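PDB 5V8C: transcriptional regulator from Actinomyces oris, which acts as a phosphotransferase of the LytR-Cps2A-Psr (LCP) family, mediating glycosylation of a cell wall-anchored surface protein. Local coordinates for residues G64-N69 with A279-S284; T109-T114 with S229-S234; I115-F120 with L163-H168. All coordinates share one frame; numbering follows the deposited sequence.

Interaction 1: residues G64-N69 with A279-S284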
ATOM      1  N   GLY A  64       6.770  14.190 -10.766  1.00104.32           N
ATOM      2  CA  GLY A  64       5.612  14.220  -9.880  1.00100.49           C
ATOM      3  C   GLY A  64       5.716  13.203  -8.762  1.00 97.71           C
ATOM      4  O   GLY A  64       6.729  13.152  -8.065  1.00 98.40           O
ATOM      5  N   VAL A  65       4.664  12.408  -8.560  1.00 88.93           N
ATOM      6  CA  VAL A  65       4.616  11.360  -7.533  1.00 86.02           C
ATOM      7  C   VAL A  65       3.918  10.136  -8.122  1.00 86.35           C
ATOM      8  O   VAL A  65       2.827  10.262  -8.673  1.00 85.63           O
ATOM      9  CB  VAL A  65       3.950  11.824  -6.197  1.00 87.95           C
ATOM     10  CG1 VAL A  65       3.607  10.638  -5.288  1.00 85.70           C
ATOM     11  CG2 VAL A  65       4.827  12.832  -5.453  1.00 88.19           C
ATOM     12  N   THR A  66       4.561   8.963  -8.016  1.00 80.15           N
ATOM     13  CA  THR A  66       4.023   7.695  -8.485  1.00 78.69           C
ATOM     14  C   THR A  66       3.927   6.720  -7.324  1.00 80.24           C
ATOM     15  O   THR A  66       4.846   6.620  -6.510  1.00 80.22           O
ATOM     16  CB  THR A  66       4.843   7.156  -9.678  1.00 90.32           C
ATOM     17  OG1 THR A  66       4.621   8.002 -10.804  1.00 95.07           O
ATOM     18  CG2 THR A  66       4.465   5.731 -10.071  1.00 86.94           C
ATOM     19  N   ILE A  67       2.797   6.032  -7.230  1.00 75.34           N
ATOM     20  CA  ILE A  67       2.566   5.016  -6.215  1.00 74.66           C
ATOM     21  C   ILE A  67       2.372   3.689  -6.939  1.00 77.13           C
ATOM     22  O   ILE A  67       1.531   3.587  -7.833  1.00 76.30           O
ATOM     23  CB  ILE A  67       1.373   5.396  -5.302  1.00 77.21           C
ATOM     24  CG1 ILE A  67       1.726   6.618  -4.434  1.00 77.88           C
ATOM     25  CG2 ILE A  67       0.914   4.210  -4.441  1.00 77.53           C
ATOM     26  CD1 ILE A  67       0.538   7.360  -3.896  1.00 86.39           C
ATOM     27  N   ILE A  68       3.223   2.711  -6.618  1.00 73.35           N
ATOM     28  CA  ILE A  68       3.180   1.373  -7.202  1.00 73.18           C
ATOM     29  C   ILE A  68       2.664   0.413  -6.155  1.00 76.28           C
ATOM     30  O   ILE A  68       3.291   0.234  -5.108  1.00 75.87           O
ATOM     31  CB  ILE A  68       4.525   0.931  -7.855  1.00 77.11           C
ATOM     32  CG1 ILE A  68       4.856   1.844  -9.056  1.00 77.50           C
ATOM     33  CG2 ILE A  68       4.458  -0.535  -8.307  1.00 78.00           C
ATOM     34  CD1 ILE A  68       6.274   2.064  -9.318  1.00 79.73           C
ATOM     35  N   ASN A  69       1.455  -0.109  -6.391  1.00 72.55           N
ATOM     36  CA  ASN A  69       0.800  -1.019  -5.464  1.00 71.63           C
ATOM     37  C   ASN A  69       1.282  -2.431  -5.778  1.00 76.63           C
ATOM     38  O   ASN A  69       1.127  -2.902  -6.906  1.00 77.61           O
ATOM     39  CB  ASN A  69      -0.731  -0.865  -5.566  1.00 72.07           C
ATOM     40  CG  ASN A  69      -1.552  -1.740  -4.640  1.00 99.96           C
ATOM     41  OD1 ASN A  69      -1.169  -2.040  -3.503  1.00 91.95           O
ATOM     42  ND2 ASN A  69      -2.740  -2.120  -5.092  1.00 91.51           N
ATOM     43  N   ALA A 279      11.880  -1.363 -13.910  1.00101.14           N
ATOM     44  CA  ALA A 279      13.145  -0.899 -14.497  1.00103.23           C
ATOM     45  C   ALA A 279      13.066   0.567 -14.902  1.00106.76           C
ATOM     46  O   ALA A 279      14.096   1.233 -14.959  1.00107.63           O
ATOM     47  CB  ALA A 279      13.518  -1.743 -15.702  1.00106.59           C
ATOM     48  N   ARG A 280      11.854   1.060 -15.217  1.00102.36           N
ATOM     49  CA  ARG A 280      11.623   2.463 -15.559  1.00102.97           C
ATOM     50  C   ARG A 280      12.040   3.367 -14.385  1.00106.61           C
ATOM     51  O   ARG A 280      12.756   4.352 -14.587  1.00107.56           O
ATOM     52  CB  ARG A 280      10.142   2.703 -15.903  1.00102.16           C
ATOM     53  CG  ARG A 280       9.756   2.223 -17.293  1.00117.47           C
ATOM     54  CD  ARG A 280       8.329   2.590 -17.664  1.00125.03           C
ATOM     55  NE  ARG A 280       7.995   2.125 -19.011  1.00132.31           N
ATOM     56  CZ  ARG A 280       8.085   2.872 -20.107  1.00145.30           C
ATOM     57  NH1 ARG A 280       8.463   4.142 -20.025  1.00129.62           N
ATOM     58  NH2 ARG A 280       7.781   2.358 -21.292  1.00132.28           N
ATOM     59  N   TYR A 281      11.653   2.968 -13.153  1.00 99.93           N
ATOM     60  CA  TYR A 281      11.934   3.689 -11.910  1.00 97.80           C
ATOM     61  C   TYR A 281      13.283   3.303 -11.267  1.00103.13           C
ATOM     62  O   TYR A 281      13.531   3.623 -10.108  1.00101.76           O
ATOM     63  CB  TYR A 281      10.752   3.525 -10.929  1.00 95.45           C
ATOM     64  CG  TYR A 281       9.419   3.903 -11.544  1.00 94.43           C
ATOM     65  CD1 TYR A 281       9.066   5.239 -11.727  1.00 95.00           C
ATOM     66  CD2 TYR A 281       8.535   2.931 -11.992  1.00 94.51           C
ATOM     67  CE1 TYR A 281       7.869   5.593 -12.348  1.00 93.06           C
ATOM     68  CE2 TYR A 281       7.332   3.272 -12.609  1.00 94.55           C
ATOM     69  CZ  TYR A 281       7.004   4.605 -12.787  1.00101.29           C
ATOM     70  OH  TYR A 281       5.817   4.941 -13.391  1.00102.38           O
ATOM     71  N   GLY A 282      14.149   2.654 -12.040  1.00103.12           N
ATOM     72  CA  GLY A 282      15.503   2.284 -11.626  1.00104.90           C
ATOM     73  C   GLY A 282      15.655   1.125 -10.659  1.00107.52           C
ATOM     74  O   GLY A 282      16.688   1.018  -9.991  1.00107.17           O
ATOM     75  N   TYR A 283      14.651   0.235 -10.591  1.00103.37           N
ATOM     76  CA  TYR A 283      14.703  -0.927  -9.707  1.00104.14           C
ATOM     77  C   TYR A 283      15.114  -2.173 -10.475  1.00111.48           C
ATOM     78  O   TYR A 283      14.488  -2.505 -11.485  1.00112.68           O
ATOM     79  CB  TYR A 283      13.346  -1.181  -9.029  1.00103.44           C
ATOM     80  CG  TYR A 283      12.747   0.007  -8.306  1.00104.17           C
ATOM     81  CD1 TYR A 283      13.499   0.750  -7.399  1.00106.55           C
ATOM     82  CD2 TYR A 283      11.403   0.327  -8.450  1.00102.96           C
ATOM     83  CE1 TYR A 283      12.939   1.811  -6.692  1.00105.99           C
ATOM     84  CE2 TYR A 283      10.831   1.382  -7.745  1.00102.54           C
ATOM     85  CZ  TYR A 283      11.601   2.121  -6.865  1.00110.23           C
ATOM     86  OH  TYR A 283      11.036   3.171  -6.180  1.00106.15           O
ATOM     87  N   SER A 284      16.151  -2.872  -9.989  1.00108.56           N
ATOM     88  CA  SER A 284      16.639  -4.115 -10.581  1.00110.50           C
ATOM     89  C   SER A 284      17.326  -4.948  -9.494  1.00115.55           C
ATOM     90  O   SER A 284      18.133  -4.392  -8.741  1.00116.41           O
ATOM     91  CB  SER A 284      17.603  -3.824 -11.728  1.00116.28           C
ATOM     92  OG  SER A 284      17.986  -5.017 -12.392  1.00125.15           O
TER

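Interaction 2: residues T109-T114 with S229-S234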
ATOM      1  N   THR A 109      14.660   0.423  -0.408  1.00 84.78           N
ATOM      2  CA  THR A 109      13.849   1.246   0.479  1.00 82.23           C
ATOM      3  C   THR A 109      14.691   2.323   1.190  1.00 88.16           C
ATOM      4  O   THR A 109      15.675   2.018   1.856  1.00 88.50           O
ATOM      5  CB  THR A 109      13.056   0.341   1.426  1.00 82.63           C
ATOM      6  OG1 THR A 109      12.181  -0.459   0.639  1.00 87.03           O
ATOM      7  CG2 THR A 109      12.244   1.113   2.447  1.00 77.65           C
ATOM      8  N   THR A 110      14.275   3.581   1.039  1.00 85.39           N
ATOM      9  CA  THR A 110      14.919   4.755   1.624  1.00 86.48           C
ATOM     10  C   THR A 110      14.249   5.116   2.967  1.00 89.09           C
ATOM     11  O   THR A 110      14.941   5.472   3.923  1.00 89.19           O
ATOM     12  CB  THR A 110      14.921   5.883   0.572  1.00 99.77           C
ATOM     13  OG1 THR A 110      15.847   5.531  -0.455  1.00100.68           O
ATOM     14  CG2 THR A 110      15.302   7.241   1.141  1.00104.07           C
ATOM     15  N   HIS A 111      12.909   4.975   3.042  1.00 83.40           N
ATOM     16  CA  HIS A 111      12.122   5.278   4.237  1.00 81.81           C
ATOM     17  C   HIS A 111      11.049   4.209   4.469  1.00 85.05           C
ATOM     18  O   HIS A 111      10.654   3.525   3.526  1.00 85.19           O
ATOM     19  CB  HIS A 111      11.472   6.662   4.110  1.00 81.32           C
ATOM     20  CG  HIS A 111      12.446   7.769   3.879  1.00 86.04           C
ATOM     21  ND1 HIS A 111      13.252   8.243   4.894  1.00 89.15           N
ATOM     22  CD2 HIS A 111      12.710   8.466   2.750  1.00 88.45           C
ATOM     23  CE1 HIS A 111      13.967   9.219   4.359  1.00 89.86           C
ATOM     24  NE2 HIS A 111      13.681   9.383   3.068  1.00 89.68           N
ATOM     25  N   LEU A 112      10.567   4.071   5.710  1.00 79.37           N
ATOM     26  CA  LEU A 112       9.572   3.052   6.015  1.00 77.84           C
ATOM     27  C   LEU A 112       8.447   3.564   6.904  1.00 81.56           C
ATOM     28  O   LEU A 112       8.706   4.099   7.991  1.00 82.66           O
ATOM     29  CB  LEU A 112      10.211   1.783   6.627  1.00 78.81           C
ATOM     30  CG  LEU A 112       9.199   0.671   7.016  1.00 82.28           C
ATOM     31  CD1 LEU A 112       8.814  -0.193   5.821  1.00 80.94           C
ATOM     32  CD2 LEU A 112       9.706  -0.176   8.154  1.00 85.08           C
ATOM     33  N   VAL A 113       7.191   3.341   6.448  1.00 74.37           N
ATOM     34  CA  VAL A 113       5.963   3.659   7.174  1.00 72.81           C
ATOM     35  C   VAL A 113       5.160   2.365   7.362  1.00 76.31           C
ATOM     36  O   VAL A 113       4.932   1.624   6.399  1.00 75.30           O
ATOM     37  CB  VAL A 113       5.113   4.772   6.498  1.00 75.04           C
ATOM     38  CG1 VAL A 113       4.011   5.261   7.435  1.00 73.13           C
ATOM     39  CG2 VAL A 113       5.985   5.940   6.055  1.00 75.86           C
ATOM     40  N   THR A 114       4.756   2.094   8.607  1.00 73.32           N
ATOM     41  CA  THR A 114       3.983   0.913   8.980  1.00 74.08           C
ATOM     42  C   THR A 114       2.696   1.343   9.674  1.00 80.97           C
ATOM     43  O   THR A 114       2.714   2.222  10.533  1.00 81.42           O
ATOM     44  CB  THR A 114       4.864  -0.043   9.791  1.00 84.12           C
ATOM     45  OG1 THR A 114       5.771  -0.674   8.890  1.00 89.07           O
ATOM     46  CG2 THR A 114       4.073  -1.092  10.561  1.00 81.23           C
ATOM     47  N   SER A 229      13.860   4.151  12.419  1.00 88.25           N
ATOM     48  CA  SER A 229      14.630   5.073  13.251  1.00 89.32           C
ATOM     49  C   SER A 229      15.297   6.201  12.472  1.00 93.75           C
ATOM     50  O   SER A 229      15.390   7.307  12.993  1.00 93.34           O
ATOM     51  CB  SER A 229      15.660   4.310  14.074  1.00 94.34           C
ATOM     52  OG  SER A 229      15.039   3.334  14.893  1.00 99.77           O
ATOM     53  N   GLY A 230      15.693   5.932  11.226  1.00 91.05           N
ATOM     54  CA  GLY A 230      16.400   6.893  10.380  1.00 91.61           C
ATOM     55  C   GLY A 230      15.552   7.886   9.611  1.00 97.01           C
ATOM     56  O   GLY A 230      16.088   8.813   8.999  1.00 96.30           O
ATOM     57  N   THR A 231      14.229   7.695   9.606  1.00 95.33           N
ATOM     58  CA  THR A 231      13.334   8.589   8.877  1.00 94.26           C
ATOM     59  C   THR A 231      12.744   9.625   9.829  1.00 98.09           C
ATOM     60  O   THR A 231      12.312   9.281  10.930  1.00 98.20           O
ATOM     61  CB  THR A 231      12.303   7.790   8.054  1.00107.36           C
ATOM     62  OG1 THR A 231      11.645   8.667   7.143  1.00112.16           O
ATOM     63  CG2 THR A 231      11.275   7.084   8.910  1.00105.73           C
ATOM     64  N   GLY A 232      12.795  10.888   9.426  1.00 93.56           N
ATOM     65  CA  GLY A 232      12.316  11.985  10.253  1.00 92.94           C
ATOM     66  C   GLY A 232      10.859  12.348  10.053  1.00 94.21           C
ATOM     67  O   GLY A 232      10.325  12.241   8.943  1.00 92.68           O
ATOM     68  N   LEU A 233      10.212  12.822  11.129  1.00 88.96           N
ATOM     69  CA  LEU A 233       8.843  13.310  11.082  1.00 86.16           C
ATOM     70  C   LEU A 233       8.786  14.484  10.088  1.00 88.80           C
ATOM     71  O   LEU A 233       7.767  14.683   9.426  1.00 87.52           O
ATOM     72  CB  LEU A 233       8.397  13.737  12.488  1.00 86.70           C
ATOM     73  CG  LEU A 233       6.952  13.425  12.882  1.00 90.03           C
ATOM     74  CD1 LEU A 233       6.605  11.963  12.655  1.00 90.03           C
ATOM     75  CD2 LEU A 233       6.704  13.760  14.316  1.00 91.72           C
ATOM     76  N   SER A 234       9.931  15.165   9.895  1.00 85.54           N
ATOM     77  CA  SER A 234      10.117  16.243   8.923  1.00 85.58           C
ATOM     78  C   SER A 234      10.308  15.679   7.509  1.00 90.74           C
ATOM     79  O   SER A 234       9.871  16.303   6.544  1.00 91.77           O
ATOM     80  CB  SER A 234      11.294  17.137   9.313  1.00 90.52           C
ATOM     81  OG  SER A 234      12.435  16.402   9.726  1.00 98.11           O
TER

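Interaction 3: residues I115-F120 with L163-H168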
ATOM      1  N   ILE A 115       1.571   0.786   9.236  1.00 79.40           N
ATOM      2  CA  ILE A 115       0.257   1.140   9.763  1.00 79.79           C
ATOM      3  C   ILE A 115      -0.494  -0.147  10.066  1.00 82.48           C
ATOM      4  O   ILE A 115      -0.648  -0.993   9.183  1.00 80.36           O
ATOM      5  CB  ILE A 115      -0.549   2.046   8.766  1.00 82.51           C
ATOM      6  CG1 ILE A 115       0.346   3.055   8.025  1.00 83.01           C
ATOM      7  CG2 ILE A 115      -1.698   2.766   9.472  1.00 84.35           C
ATOM      8  CD1 ILE A 115      -0.156   3.468   6.699  1.00 94.65           C
ATOM      9  N   ASP A 116      -0.971  -0.289  11.302  1.00 80.31           N
ATOM     10  CA  ASP A 116      -1.761  -1.452  11.677  1.00 80.89           C
ATOM     11  C   ASP A 116      -3.266  -1.218  11.394  1.00 83.81           C
ATOM     12  O   ASP A 116      -3.636  -0.145  10.913  1.00 81.99           O
ATOM     13  CB  ASP A 116      -1.458  -1.883  13.127  1.00 84.72           C
ATOM     14  CG  ASP A 116      -1.885  -0.923  14.223  1.00 98.28           C
ATOM     15  OD1 ASP A 116      -3.066  -0.502  14.218  1.00 99.13           O
ATOM     16  OD2 ASP A 116      -1.108  -0.740  15.186  1.00106.84           O
ATOM     17  N   MET A 117      -4.116  -2.209  11.682  1.00 82.18           N
ATOM     18  CA  MET A 117      -5.562  -2.143  11.445  1.00 83.05           C
ATOM     19  C   MET A 117      -6.249  -0.979  12.182  1.00 84.59           C
ATOM     20  O   MET A 117      -6.949  -0.184  11.556  1.00 82.20           O
ATOM     21  CB  MET A 117      -6.233  -3.482  11.797  1.00 87.63           C
ATOM     22  CG  MET A 117      -5.964  -4.582  10.791  1.00 93.67           C
ATOM     23  SD  MET A 117      -7.060  -6.004  11.066  1.00102.22           S
ATOM     24  CE  MET A 117      -6.034  -7.321  10.461  1.00 99.98           C
ATOM     25  N   ALA A 118      -6.033  -0.869  13.500  1.00 82.33           N
ATOM     26  CA  ALA A 118      -6.600   0.199  14.316  1.00 82.44           C
ATOM     27  C   ALA A 118      -6.027   1.575  13.896  1.00 87.32           C
ATOM     28  O   ALA A 118      -6.765   2.562  13.859  1.00 87.05           O
ATOM     29  CB  ALA A 118      -6.313  -0.068  15.780  1.00 84.81           C
ATOM     30  N   GLN A 119      -4.729   1.617  13.528  1.00 82.26           N
ATOM     31  CA  GLN A 119      -4.061   2.831  13.061  1.00 80.60           C
ATOM     32  C   GLN A 119      -4.692   3.304  11.750  1.00 81.89           C
ATOM     33  O   GLN A 119      -5.086   4.463  11.656  1.00 80.42           O
ATOM     34  CB  GLN A 119      -2.551   2.596  12.896  1.00 81.67           C
ATOM     35  CG  GLN A 119      -1.765   2.608  14.203  1.00 82.26           C
ATOM     36  CD  GLN A 119      -0.294   2.314  14.013  1.00 99.01           C
ATOM     37  OE1 GLN A 119       0.132   1.699  13.034  1.00 94.37           O
ATOM     38  NE2 GLN A 119       0.519   2.722  14.969  1.00 99.59           N
ATOM     39  N   PHE A 120      -4.896   2.382  10.794  1.00 78.30           N
ATOM     40  CA  PHE A 120      -5.550   2.669   9.513  1.00 77.39           C
ATOM     41  C   PHE A 120      -6.962   3.218   9.705  1.00 78.54           C
ATOM     42  O   PHE A 120      -7.283   4.263   9.145  1.00 78.50           O
ATOM     43  CB  PHE A 120      -5.578   1.416   8.618  1.00 79.72           C
ATOM     44  CG  PHE A 120      -6.060   1.646   7.206  1.00 82.05           C
ATOM     45  CD1 PHE A 120      -5.400   2.531   6.362  1.00 87.38           C
ATOM     46  CD2 PHE A 120      -7.162   0.961   6.713  1.00 85.09           C
ATOM     47  CE1 PHE A 120      -5.830   2.722   5.047  1.00 88.27           C
ATOM     48  CE2 PHE A 120      -7.582   1.139   5.395  1.00 88.41           C
ATOM     49  CZ  PHE A 120      -6.903   2.005   4.565  1.00 87.06           C
ATOM     50  N   LEU A 163     -12.963  -3.693   3.342  1.00 78.75           N
ATOM     51  CA  LEU A 163     -12.873  -3.711   1.884  1.00 79.03           C
ATOM     52  C   LEU A 163     -11.484  -4.163   1.403  1.00 88.12           C
ATOM     53  O   LEU A 163     -11.395  -5.029   0.527  1.00 88.15           O
ATOM     54  CB  LEU A 163     -13.241  -2.324   1.308  1.00 77.81           C
ATOM     55  CG  LEU A 163     -13.586  -2.246  -0.185  1.00 79.99           C
ATOM     56  CD1 LEU A 163     -14.588  -3.311  -0.596  1.00 79.31           C
ATOM     57  CD2 LEU A 163     -14.143  -0.885  -0.530  1.00 80.81           C
ATOM     58  N   VAL A 164     -10.408  -3.596   1.982  1.00 87.18           N
ATOM     59  CA  VAL A 164      -9.048  -3.976   1.612  1.00 88.44           C
ATOM     60  C   VAL A 164      -8.709  -5.394   2.108  1.00 96.07           C
ATOM     61  O   VAL A 164      -7.993  -6.121   1.423  1.00 97.58           O
ATOM     62  CB  VAL A 164      -7.971  -2.928   2.006  1.00 92.76           C
ATOM     63  CG1 VAL A 164      -8.258  -1.569   1.377  1.00 91.98           C
ATOM     64  CG2 VAL A 164      -7.822  -2.801   3.513  1.00 93.39           C
ATOM     65  N   ARG A 165      -9.256  -5.797   3.264  1.00 93.35           N
ATOM     66  CA  ARG A 165      -9.005  -7.114   3.852  1.00 94.43           C
ATOM     67  C   ARG A 165      -9.858  -8.219   3.238  1.00 99.31           C
ATOM     68  O   ARG A 165      -9.585  -9.387   3.499  1.00 99.34           O
ATOM     69  CB  ARG A 165      -9.283  -7.091   5.361  1.00 94.94           C
ATOM     70  CG  ARG A 165      -8.156  -6.598   6.243  1.00103.00           C
ATOM     71  CD  ARG A 165      -8.521  -6.824   7.705  1.00118.80           C
ATOM     72  NE  ARG A 165      -9.823  -6.238   8.039  1.00133.20           N
ATOM     73  CZ  ARG A 165     -10.550  -6.568   9.103  1.00147.32           C
ATOM     74  NH1 ARG A 165     -10.116  -7.489   9.953  1.00136.88           N
ATOM     75  NH2 ARG A 165     -11.718  -5.978   9.324  1.00129.84           N
ATOM     76  N   SER A 166     -10.944  -7.859   2.529  1.00 97.35           N
ATOM     77  CA  SER A 166     -11.919  -8.791   1.946  1.00 98.17           C
ATOM     78  C   SER A 166     -11.276 -10.034   1.305  1.00105.05           C
ATOM     79  O   SER A 166     -10.883 -10.007   0.138  1.00103.93           O
ATOM     80  CB  SER A 166     -12.843  -8.064   0.971  1.00101.21           C
ATOM     81  OG  SER A 166     -14.020  -8.804   0.693  1.00110.55           O
ATOM     82  N   ARG A 167     -11.146 -11.113   2.102  1.00105.58           N
ATOM     83  CA  ARG A 167     -10.518 -12.372   1.691  1.00107.36           C
ATOM     84  C   ARG A 167     -11.449 -13.194   0.808  1.00113.30           C
ATOM     85  O   ARG A 167     -11.039 -13.643  -0.264  1.00114.29           O
ATOM     86  CB  ARG A 167     -10.067 -13.180   2.919  1.00109.03           C
ATOM     87  N   HIS A 168     -12.704 -13.368   1.242  1.00109.87           N
ATOM     88  CA  HIS A 168     -13.708 -14.099   0.476  1.00110.16           C
ATOM     89  C   HIS A 168     -14.957 -13.227   0.272  1.00108.26           C
ATOM     90  O   HIS A 168     -15.899 -13.277   1.071  1.00107.89           O
ATOM     91  CB  HIS A 168     -14.037 -15.452   1.138  1.00113.48           C
ATOM     92  CG  HIS A 168     -12.826 -16.286   1.425  1.00118.71           C
ATOM     93  ND1 HIS A 168     -12.335 -16.423   2.714  1.00121.61           N
ATOM     94  CD2 HIS A 168     -12.020 -16.964   0.574  1.00121.53           C
ATOM     95  CE1 HIS A 168     -11.266 -17.196   2.608  1.00122.22           C
ATOM     96  NE2 HIS A 168     -11.033 -17.542   1.339  1.00122.50           N
TER

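Interaction 1: residues G64-N69 with A279-S284
Thr66 and Tyr281 mark the closest backbone approach, with their CA atoms 9.5 Å apart, so side chains alone bridge strand 65-70 and the loop that follows helix 272-280. Tyr281 carries the contact from the loop side. Its ring is met obliquely by two aliphatic groups from alternate residues on one face of the strand. CD1 of Ile68 lies 3.6 Å from CD2 of Tyr281, while the methyl CG2 of Thr66 comes to 3.7 Å from Tyr281 OH. The ring thus meets a methyl beside one flank and a second one near its phenol end. CG1 of Ile68 lies anti to the carbonyl carbon (chi1 -64°), which puts the CD1 branch on the side facing the tyrosine. Thr66 turns its methyl to the phenol, and its OG1 is hydrogen-bonded to OG1 of Thr253 on the neighbouring strand 252-256. A Schellman motif with Gly282 as C-prime residue ends the helix and leads the chain out of it beside Tyr281. Tyr281 also packs on Arg59 of strand 52-60, and Ile68 on Leu57. Contact between the segments is therefore mainly apolar, a tyrosine ring packed against two methyl groups, one of them by the phenol oxygen.

Interaction 2: residues T109-T114 with S229-S234
Thr231, the residue most covered in this contact, meets His111 at the start of strand 111-115, where their CA atoms come within 5.8 Å of each other. Its hydroxyl oxygen OG1 lies 2.8 Å from ND1 of His111 and approaches the imidazole obliquely. OG1 is placed there because it stands anti to the backbone N of Thr231 (chi1 -168°). The other branch goes to a different neighbour: methyl CG2 sits 4.0 Å from the carbonyl oxygen of Leu112, so the threonine spans two successive strand residues. His111 has further partners: its NE2 makes a weak hydrogen bond to Glu21 OE1, and its ring meets that of Trp23, the planes inclined by about 30°; Thr231 touches Trp23 as well. A leucine in place of His111 would probably leave the Thr231 hydroxyl facing carbon where it now faces ND1, and Glu21 without its weak imidazole partner. Leu112, the third participant, has its backbone N bonded to Asp228 OD2, which ties the end of strand 226-228, just ahead of this loop, to the same strand. The arrangement belongs to the central mixed sheet of the LCP domain: strand 226-228 runs antiparallel beside strand 111-115, and the chain leaving it bends past the beginning of that neighbour on its way to helix 233-248.

Interaction 3: residues I115-F120 with L163-H168
Met117 and Arg165 form the closer of two side-chain contacts, joining the first turn of helix 117-126 to the end of helix 157-165. It is a meeting of thioether and arginine: SD of Met117 lies 3.6 Å from NH1 of Arg165, reaching the guanidinium obliquely, while the terminal methyl CE is 3.7 Å from CD of Arg165. The two side chains cross at about a right angle. In the arginine the bend at chi3 (-53°) turns the guanidinium so that NH1 comes to the sulfur, and its NE bonds weakly to Leu161 O within its own helix. The second contact is purely apolar and looser, with Phe120 CE2 4.4 Å from Val164 CG2; both residues also pack on Val196 of helix 182-208. Hydrogen bonding serves the helix start itself. Asp116 and Gln119 form a capping box, with Gln119 N donating to Asp116 OD1 at 2.8 Å and Asp116 N to Gln119 OE1 at 2.9 Å. A bound polyether, probably from the crystallisation liquor, lies near the Phe120 side chain. The junction thus combines one apolar contact with one in which a polarisable sulfur lies beside a cationic group, probably mildly favourable; neither fixes the geometry as a directional bond would.

How the interactions relate
Following the chain from the N terminus, the first of the contacting segments is 64-69, on strand 65-70, whose partner, 279-284, comes last, more than 200 residues on. Strand 111-115 then supplies one side of interaction 2 and runs straight into helix 117-126, where interaction 3 begins; here the two contacts touch, at Thr114 and Gln119. Residues 163-168 close the innermost loop, 229-234 the one around it, and 279-284 the outermost, so the three are nested and none cross. Interactions 1 and 2 tie the loop leaving helix 272-280 and the one leading into helix 233-248 to different strands of the same mixed sheet, whereas interaction 3 joins two helices. Interactions 1 and 3 lie on opposite sides of the chain's centre.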